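Local coordinates for FERM, ARHGEF and pleckstrin domain-containing protein 2 (Mus musculus, PDB 6D2K), which acts as a guanine nucleotide exchange factor that activates RAC1, and has roles in the response to class 3 semaphorins and in actin remodelling, at residues H130-Q133 with S134-D138. Numbering follows the deposited sequence.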
loop_
_atom_site.group_PDB
_atom_site.type_symbol
_atom_site.label_atom_id
_atom_site.label_comp_id
_atom_site.label_asym_id
_atom_site.label_seq_id
_atom_site.Cartn_x
_atom_site.Cartn_y
_atom_site.Cartn_z
ATOM N N HIS A 130 -0.432 -4.858 -19.680
ATOM C CA HIS A 130 -0.640 -3.410 -19.723
ATOM C C HIS A 130 0.556 -2.660 -19.158
ATOM O O HIS A 130 0.936 -1.599 -19.680
ATOM C CB HIS A 130 -1.928 -3.006 -19.007
ATOM C CG HIS A 130 -3.157 -3.247 -19.829
ATOM N ND1 HIS A 130 -4.121 -4.174 -19.496
ATOM C CD2 HIS A 130 -3.545 -2.702 -21.005
ATOM C CE1 HIS A 130 -5.069 -4.168 -20.422
ATOM N NE2 HIS A 130 -4.739 -3.284 -21.346
ATOM N N LEU A 131 1.169 -3.219 -18.116
ATOM C CA LEU A 131 2.388 -2.618 -17.575
ATOM C C LEU A 131 3.502 -2.614 -18.621
ATOM O O LEU A 131 4.231 -1.624 -18.751
ATOM C CB LEU A 131 2.838 -3.339 -16.296
ATOM C CG LEU A 131 1.943 -3.137 -15.073
ATOM C CD1 LEU A 131 2.284 -4.146 -13.967
ATOM C CD2 LEU A 131 2.041 -1.717 -14.560
ATOM N N LEU A 132 3.617 -3.703 -19.384
ATOM C CA LEU A 132 4.560 -3.741 -20.510
ATOM C C LEU A 132 4.232 -2.672 -21.545
ATOM O O LEU A 132 5.120 -1.973 -22.022
ATOM C CB LEU A 132 4.586 -5.121 -21.172
ATOM C CG LEU A 132 5.201 -6.277 -20.383
ATOM C CD1 LEU A 132 5.159 -7.538 -21.235
ATOM C CD2 LEU A 132 6.630 -5.965 -19.952
ATOM N N GLN A 133 2.960 -2.532 -21.901
ATOM C CA GLN A 133 2.604 -1.523 -22.900
ATOM C C GLN A 133 3.014 -0.117 -22.439
ATOM O O GLN A 133 3.548 0.677 -23.223
ATOM C CB GLN A 133 1.114 -1.610 -23.226
ATOM C CG GLN A 133 0.638 -0.699 -24.371
ATOM C CD GLN A 133 1.256 -1.051 -25.717
ATOM O OE1 GLN A 133 1.610 -2.199 -25.971
ATOM N NE2 GLN A 133 1.371 -0.054 -26.596
ATOM N N SER A 134 2.824 0.175 -21.154
ATOM C CA SER A 134 3.199 1.490 -20.641
ATOM C C SER A 134 4.703 1.717 -20.668
ATOM O O SER A 134 5.147 2.832 -20.939
ATOM C CB SER A 134 2.685 1.708 -19.207
ATOM O OG SER A 134 3.449 0.986 -18.257
ATOM N N GLU A 135 5.487 0.678 -20.383
ATOM C CA GLU A 135 6.912 0.872 -20.161
ATOM C C GLU A 135 7.740 0.697 -21.423
ATOM O O GLU A 135 8.647 1.493 -21.687
ATOM C CB GLU A 135 7.422 -0.056 -19.053
ATOM C CG GLU A 135 8.896 0.183 -18.711
ATOM C CD GLU A 135 9.249 -0.260 -17.307
ATOM O OE1 GLU A 135 8.559 0.157 -16.356
ATOM O OE2 GLU A 135 10.236 -1.011 -17.147
ATOM N N ILE A 136 7.451 -0.347 -22.190
ATOM C CA ILE A 136 8.252 -0.620 -23.397
ATOM C C ILE A 136 7.471 -0.457 -24.702
ATOM O O ILE A 136 8.039 -0.591 -25.785
ATOM C CB ILE A 136 8.931 -2.016 -23.374
ATOM C CG1 ILE A 136 7.895 -3.144 -23.392
ATOM C CG2 ILE A 136 9.887 -2.125 -22.199
ATOM C CD1 ILE A 136 8.532 -4.536 -23.465
ATOM N N GLY A 137 6.172 -0.174 -24.615
ATOM C CA GLY A 137 5.380 0.071 -25.806
ATOM C C GLY A 137 4.876 -1.165 -26.527
ATOM O O GLY A 137 4.713 -2.228 -25.926
ATOM N N ASP A 138 4.619 -1.023 -27.829
ATOM C CA ASP A 138 3.999 -2.097 -28.600
ATOM C C ASP A 138 4.777 -3.394 -28.529
ATOM O O ASP A 138 6.013 -3.412 -28.516
ATOM C CB ASP A 138 3.863 -1.704 -30.078
ATOM C CG ASP A 138 2.831 -0.628 -30.314
ATOM O OD1 ASP A 138 2.087 -0.241 -29.388
ATOM O OD2 ASP A 138 2.759 -0.145 -31.466
#
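Leu131 O accepts two donors one turn further along the helix: the hydroxyl of Ser134, with OG 2.8 Å from Leu131 O, and the backbone N of Glu135. Both come from the same face of the carbonyl plane. A chi1 of 75° sets Ser134 OG between its own N and carbonyl carbon, where it can reach the carbonyl three residues earlier. Ile136 N meets Leu132 O at 2.8 Å in a nearly straight bond, and Gly137 N makes weak ones to Leu132 O and Gln133 O. Helix 121-136, in the all-helical central lobe of the FERM domain, gives way here to a turn: Gly137 is the first residue to leave helical angles, with a positive phi of 82°. Across this turn the side chain of Gln133 meets that of Asp138: Gln133 NE2 gives a hydrogen bond of 2.9 Å to Asp138 OD1, which lies close to the amide plane and is approached nearly end-on. Gln133 has CG anti to N and bends at chi2 (64°), which lays the amide alongside the Gly137 carbonyl, with Gln133 OE1 3.1 Å from Gly137 O; both acceptors have a weak bond from His168 NE2. Gly173 N also binds Asp138 OD1 and Gln174 O takes NE2 of Gln133, tying the helix end to the loop before helix 176-187. Elsewhere, Leu132 CD2 lies 4.2 Å from Ile136 CD1, and both side chains touch His147 of helix 141-150.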